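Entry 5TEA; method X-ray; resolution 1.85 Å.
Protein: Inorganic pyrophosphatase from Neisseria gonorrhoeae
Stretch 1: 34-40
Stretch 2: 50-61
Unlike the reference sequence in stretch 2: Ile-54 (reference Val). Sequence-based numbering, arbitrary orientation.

Stretch 1 34-40: AGSNHKI
Stretch 2, residues 50-61: QLDRIEPAIFAK

The contact joins a short antiparallel sheet ladder to a hydrogen-bonded loop-to-loop junction, with a charged cluster over one sheet face and largely nonpolar packing on the other. The N-to-C directions of strands 38-40 and 50-54 differ by 145°, and their axes approach to 4.8 Å. His-38 faces Ile-54 (CA to CA 5.0 Å) and Ile-40 faces Leu-51 (CA to CA 4.4 Å), both non-hydrogen-bonded pairs. Lys-39 N donates to Arg-53 O at 3.0 Å, but Lys-39 O receives Asp-52 N at 2.8 Å: Asp-52, at phi/psi -68/-43, departs from extended geometry, so the two bonds reach different residues.

On the face bearing His-38, Ile-40, Leu-51 and Ile-54, the imidazole (chi1 m) has Ile-54 CD1 3.6 Å from its CD2, and His-38 CB lies 3.6 Å from Leu-51 CD1; the branched aliphatic chains suit this buried setting. On the other face Lys-39 extends through t, t, t before chi4 turns to -40°, bringing NZ 3.1 Å from Asp-52 OD2 in a salt bridge. Its methylene CD also lies over one face of the Arg-53 guanidinium, 3.5 Å from CZ. Glu-55 holds that guanidinium from its own stretch, OE1 accepting from Arg-53 NE at 3.1 Å.

Asn-37 (chi1 p) suits the loop because its amide supplements its backbone: Glu-55 N donates to Asn-37 O at 2.8 Å, while Asn-37 ND2 donates to Glu-55 O at 3.0 Å. Beyond it, Gly-35 N gives a 2.8 Å bond to Lys-61 O, and Lys-61 N returns one of 3.0 Å to Ser-36 O. Gly-35 adopts phi/psi 84/-3, where a CB would jam against the preceding carbonyl. The small Ala-60 brings CB within 3.4 Å of Gly-35 O. The CA-to-CB bond of Ser-36 points away, and with chi1 t its OG accepts from His-38 N at 3.0 Å.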

ATOM      1  N   ALA B  34       3.220   8.124 -10.153  1.00 17.51           N
ATOM      2  CA  ALA B  34       3.224   6.887 -10.922  1.00 12.05           C
ATOM      3  C   ALA B  34       2.259   5.892 -10.296  1.00 16.45           C
ATOM      4  O   ALA B  34       2.171   5.792  -9.073  1.00 15.21           O
ATOM      5  CB  ALA B  34       4.625   6.275 -10.939  1.00 16.92           C
ATOM      6  N   GLY B  35       1.550   5.146 -11.140  1.00 18.14           N
ATOM      7  CA  GLY B  35       0.577   4.180 -10.678  1.00 21.08           C
ATOM      8  C   GLY B  35      -0.801   4.728 -10.372  1.00 23.38           C
ATOM      9  O   GLY B  35      -1.695   3.945 -10.024  1.00 19.02           O
ATOM     10  N   SER B  36      -1.012   6.038 -10.486  1.00 18.82           N
ATOM     11  CA  SER B  36      -2.321   6.632 -10.232  1.00 19.48           C
ATOM     12  C   SER B  36      -3.151   6.701 -11.512  1.00 18.29           C
ATOM     13  O   SER B  36      -2.623   6.976 -12.593  1.00 20.92           O
ATOM     14  CB  SER B  36      -2.158   8.037  -9.640  1.00 21.07           C
ATOM     15  OG  SER B  36      -3.405   8.677  -9.478  1.00 24.22           O
ATOM     16  N   ASN B  37      -4.462   6.442 -11.396  1.00 16.90           N
ATOM     17  CA  ASN B  37      -5.372   6.711 -12.507  1.00 19.94           C
ATOM     18  C   ASN B  37      -6.137   8.012 -12.319  1.00 19.55           C
ATOM     19  O   ASN B  37      -7.204   8.201 -12.922  1.00 19.29           O
ATOM     20  CB  ASN B  37      -6.346   5.546 -12.738  1.00 22.60           C
ATOM     21  CG  ASN B  37      -7.301   5.330 -11.570  1.00 23.20           C
ATOM     22  OD1 ASN B  37      -6.942   5.547 -10.417  1.00 28.60           O
ATOM     23  ND2 ASN B  37      -8.529   4.887 -11.871  1.00 16.73           N
ATOM     24  N   HIS B  38      -5.620   8.915 -11.493  1.00 18.86           N
ATOM     25  CA  HIS B  38      -6.228  10.223 -11.297  1.00 16.09           C
ATOM     26  C   HIS B  38      -5.525  11.221 -12.204  1.00 20.70           C
ATOM     27  O   HIS B  38      -4.312  11.418 -12.089  1.00 20.85           O
ATOM     28  CB  HIS B  38      -6.147  10.652  -9.843  1.00 15.69           C
ATOM     29  CG  HIS B  38      -6.970   9.788  -8.931  1.00 17.46           C
ATOM     30  ND1 HIS B  38      -6.915   9.872  -7.556  1.00 23.65           N
ATOM     31  CD2 HIS B  38      -7.844   8.794  -9.213  1.00 21.80           C
ATOM     32  CE1 HIS B  38      -7.738   8.982  -7.029  1.00 25.81           C
ATOM     33  NE2 HIS B  38      -8.315   8.314  -8.013  1.00 19.98           N
ATOM     34  N   LYS B  39      -6.269  11.819 -13.121  1.00 18.66           N
ATOM     35  CA  LYS B  39      -5.663  12.821 -14.001  1.00 20.75           C
ATOM     36  C   LYS B  39      -5.650  14.150 -13.264  1.00 25.32           C
ATOM     37  O   LYS B  39      -6.642  14.884 -13.247  1.00 22.71           O
ATOM     38  CB  LYS B  39      -6.407  12.943 -15.321  1.00 22.09           C
ATOM     39  CG  LYS B  39      -5.736  13.957 -16.248  1.00 24.35           C
ATOM     40  CD  LYS B  39      -6.614  14.215 -17.463  1.00 24.46           C
ATOM     41  CE  LYS B  39      -5.920  15.151 -18.436  1.00 43.26           C
ATOM     42  NZ  LYS B  39      -5.193  16.237 -17.726  1.00 50.04           N
ATOM     43  N   ILE B  40      -4.511  14.466 -12.668  1.00 18.77           N
ATOM     44  CA  ILE B  40      -4.334  15.676 -11.886  1.00 23.40           C
ATOM     45  C   ILE B  40      -3.508  16.643 -12.715  1.00 25.18           C
ATOM     46  O   ILE B  40      -2.527  16.249 -13.352  1.00 21.72           O
ATOM     47  CB  ILE B  40      -3.671  15.359 -10.532  1.00 20.30           C
ATOM     48  CG1 ILE B  40      -4.588  14.425  -9.737  1.00 24.96           C
ATOM     49  CG2 ILE B  40      -3.400  16.638  -9.731  1.00 21.87           C
ATOM     50  CD1 ILE B  40      -3.913  13.785  -8.539  1.00 25.88           C
ATOM     51  N   GLN B  50      -5.797  20.265  -9.772  1.00 20.68           N
ATOM     52  CA  GLN B  50      -7.178  19.902 -10.041  1.00 20.43           C
ATOM     53  C   GLN B  50      -7.248  18.458 -10.499  1.00 19.27           C
ATOM     54  O   GLN B  50      -6.509  18.057 -11.399  1.00 21.86           O
ATOM     55  CB  GLN B  50      -7.775  20.815 -11.112  1.00 27.85           C
ATOM     56  CG  GLN B  50      -9.198  20.450 -11.484  1.00 29.31           C
ATOM     57  CD  GLN B  50      -9.791  21.432 -12.451  1.00 34.41           C
ATOM     58  OE1 GLN B  50      -9.110  22.369 -12.872  1.00 27.58           O
ATOM     59  NE2 GLN B  50     -11.071  21.241 -12.808  1.00 28.18           N
ATOM     60  N   LEU B  51      -8.155  17.685  -9.909  1.00 19.17           N
ATOM     61  CA  LEU B  51      -8.479  16.379 -10.474  1.00 22.84           C
ATOM     62  C   LEU B  51      -9.441  16.603 -11.635  1.00 21.14           C
ATOM     63  O   LEU B  51     -10.639  16.829 -11.428  1.00 22.84           O
ATOM     64  CB  LEU B  51      -9.092  15.450  -9.433  1.00 22.30           C
ATOM     65  CG  LEU B  51      -9.303  14.060 -10.054  1.00 34.70           C
ATOM     66  CD1 LEU B  51      -8.829  12.970  -9.140  1.00 36.63           C
ATOM     67  CD2 LEU B  51     -10.766  13.814 -10.434  1.00 46.86           C
ATOM     68  N   ASP B  52      -8.914  16.525 -12.864  1.00 22.87           N
ATOM     69  CA  ASP B  52      -9.756  16.712 -14.044  1.00 28.76           C
ATOM     70  C   ASP B  52     -10.749  15.569 -14.203  1.00 22.95           C
ATOM     71  O   ASP B  52     -11.915  15.800 -14.540  1.00 29.26           O
ATOM     72  CB  ASP B  52      -8.902  16.817 -15.307  1.00 24.55           C
ATOM     73  CG  ASP B  52      -8.093  18.094 -15.368  1.00 38.10           C
ATOM     74  OD1 ASP B  52      -8.451  19.061 -14.669  1.00 39.35           O
ATOM     75  OD2 ASP B  52      -7.099  18.128 -16.129  1.00 37.26           O
ATOM     76  N   ARG B  53     -10.296  14.331 -14.004  1.00 24.57           N
ATOM     77  CA  ARG B  53     -11.158  13.176 -14.214  1.00 21.27           C
ATOM     78  C   ARG B  53     -10.483  11.933 -13.660  1.00 19.67           C
ATOM     79  O   ARG B  53      -9.285  11.931 -13.378  1.00 19.88           O
ATOM     80  CB  ARG B  53     -11.479  12.981 -15.701  1.00 21.70           C
ATOM     81  CG  ARG B  53     -10.263  12.682 -16.552  1.00 23.38           C
ATOM     82  CD  ARG B  53     -10.677  12.558 -18.006  1.00 32.52           C
ATOM     83  NE  ARG B  53      -9.585  12.071 -18.840  1.00 44.30           N
ATOM     84  CZ  ARG B  53      -8.900  12.822 -19.695  1.00 55.61           C
ATOM     85  NH1 ARG B  53      -9.197  14.107 -19.840  1.00 55.99           N
ATOM     86  NH2 ARG B  53      -7.922  12.282 -20.411  1.00 60.15           N
ATOM     87  N   ILE B  54     -11.289  10.878 -13.474  1.00 19.00           N
ATOM     88  CA  ILE B  54     -10.781   9.540 -13.199  1.00 19.04           C
ATOM     89  C   ILE B  54     -10.548   8.831 -14.528  1.00 19.53           C
ATOM     90  O   ILE B  54     -11.460   8.744 -15.362  1.00 21.21           O
ATOM     91  CB  ILE B  54     -11.769   8.738 -12.329  1.00 16.96           C
ATOM     92  CG1 ILE B  54     -12.228   9.560 -11.108  1.00 20.19           C
ATOM     93  CG2 ILE B  54     -11.135   7.393 -11.923  1.00 19.99           C
ATOM     94  CD1 ILE B  54     -11.169   9.796 -10.049  1.00 18.92           C
ATOM     95  N   GLU B  55      -9.329   8.314 -14.730  1.00 19.70           N
ATOM     96  CA  GLU B  55      -9.015   7.568 -15.943  1.00 21.37           C
ATOM     97  C   GLU B  55      -9.313   6.088 -15.729  1.00 20.14           C
ATOM     98  O   GLU B  55      -9.429   5.641 -14.591  1.00 18.14           O
ATOM     99  CB  GLU B  55      -7.540   7.753 -16.300  1.00 24.09           C
ATOM    100  CG  GLU B  55      -7.118   9.204 -16.527  1.00 28.17           C
ATOM    101  CD  GLU B  55      -7.447   9.717 -17.911  1.00 41.29           C
ATOM    102  OE1 GLU B  55      -8.406   9.209 -18.531  1.00 41.55           O
ATOM    103  OE2 GLU B  55      -6.736  10.634 -18.384  1.00 49.73           O
ATOM    104  N   PRO B  56      -9.441   5.297 -16.795  1.00 21.70           N
ATOM    105  CA  PRO B  56      -9.563   3.842 -16.615  1.00 20.82           C
ATOM    106  C   PRO B  56      -8.402   3.291 -15.789  1.00 21.28           C
ATOM    107  O   PRO B  56      -7.240   3.644 -15.998  1.00 17.64           O
ATOM    108  CB  PRO B  56      -9.540   3.303 -18.052  1.00 19.23           C
ATOM    109  CG  PRO B  56     -10.082   4.458 -18.873  1.00 22.89           C
ATOM    110  CD  PRO B  56      -9.497   5.680 -18.220  1.00 24.07           C
ATOM    111  N   ALA B  57      -8.737   2.429 -14.826  1.00 19.36           N
ATOM    112  CA  ALA B  57      -7.738   1.859 -13.934  1.00 21.76           C
ATOM    113  C   ALA B  57      -6.656   1.101 -14.692  1.00 21.02           C
ATOM    114  O   ALA B  57      -5.504   1.077 -14.256  1.00 20.64           O
ATOM    115  CB  ALA B  57      -8.414   0.940 -12.911  1.00 25.44           C
ATOM    116  N   ILE B  58      -6.995   0.487 -15.828  1.00 21.61           N
ATOM    117  CA  ILE B  58      -5.988  -0.213 -16.611  1.00 23.48           C
ATOM    118  C   ILE B  58      -4.979   0.736 -17.229  1.00 23.34           C
ATOM    119  O   ILE B  58      -3.954   0.283 -17.740  1.00 26.01           O
ATOM    120  CB  ILE B  58      -6.624  -1.054 -17.734  1.00 22.45           C
ATOM    121  CG1 ILE B  58      -7.506  -0.169 -18.620  1.00 19.87           C
ATOM    122  CG2 ILE B  58      -7.443  -2.209 -17.139  1.00 21.33           C
ATOM    123  CD1 ILE B  58      -7.900  -0.828 -19.910  1.00 22.04           C
ATOM    124  N   PHE B  59      -5.244   2.039 -17.200  1.00 25.41           N
ATOM    125  CA  PHE B  59      -4.343   3.041 -17.758  1.00 19.77           C
ATOM    126  C   PHE B  59      -3.752   3.941 -16.673  1.00 19.58           C
ATOM    127  O   PHE B  59      -3.634   5.155 -16.850  1.00 22.51           O
ATOM    128  CB  PHE B  59      -5.062   3.878 -18.815  1.00 21.03           C
ATOM    129  CG  PHE B  59      -5.516   3.089 -20.017  1.00 19.40           C
ATOM    130  CD1 PHE B  59      -4.671   2.164 -20.615  1.00 25.55           C
ATOM    131  CD2 PHE B  59      -6.796   3.259 -20.540  1.00 20.41           C
ATOM    132  CE1 PHE B  59      -5.068   1.446 -21.723  1.00 22.70           C
ATOM    133  CE2 PHE B  59      -7.204   2.540 -21.658  1.00 22.86           C
ATOM    134  CZ  PHE B  59      -6.347   1.622 -22.245  1.00 22.55           C
ATOM    135  N   ALA B  60      -3.356   3.359 -15.542  1.00 21.32           N
ATOM    136  CA  ALA B  60      -2.606   4.116 -14.547  1.00 19.69           C
ATOM    137  C   ALA B  60      -1.316   4.633 -15.171  1.00 20.17           C
ATOM    138  O   ALA B  60      -0.731   3.996 -16.051  1.00 22.25           O
ATOM    139  CB  ALA B  60      -2.280   3.250 -13.328  1.00 23.13           C
ATOM    140  N   LYS B  61      -0.889   5.812 -14.736  1.00 20.26           N
ATOM    141  CA  LYS B  61       0.321   6.404 -15.304  1.00 21.39           C
ATOM    142  C   LYS B  61       1.520   5.496 -15.048  1.00 20.34           C
ATOM    143  O   LYS B  61       1.738   5.074 -13.903  1.00 19.31           O
ATOM    144  CB  LYS B  61       0.595   7.788 -14.711  1.00 21.94           C
ATOM    145  CG  LYS B  61      -0.360   8.870 -15.161  1.00 30.67           C
ATOM    146  CD  LYS B  61      -0.307   9.073 -16.679  1.00 40.89           C
ATOM    147  CE  LYS B  61      -1.701   9.305 -17.269  1.00 47.16           C
ATOM    148  NZ  LYS B  61      -1.724   9.194 -18.765  1.00 49.04           N
TER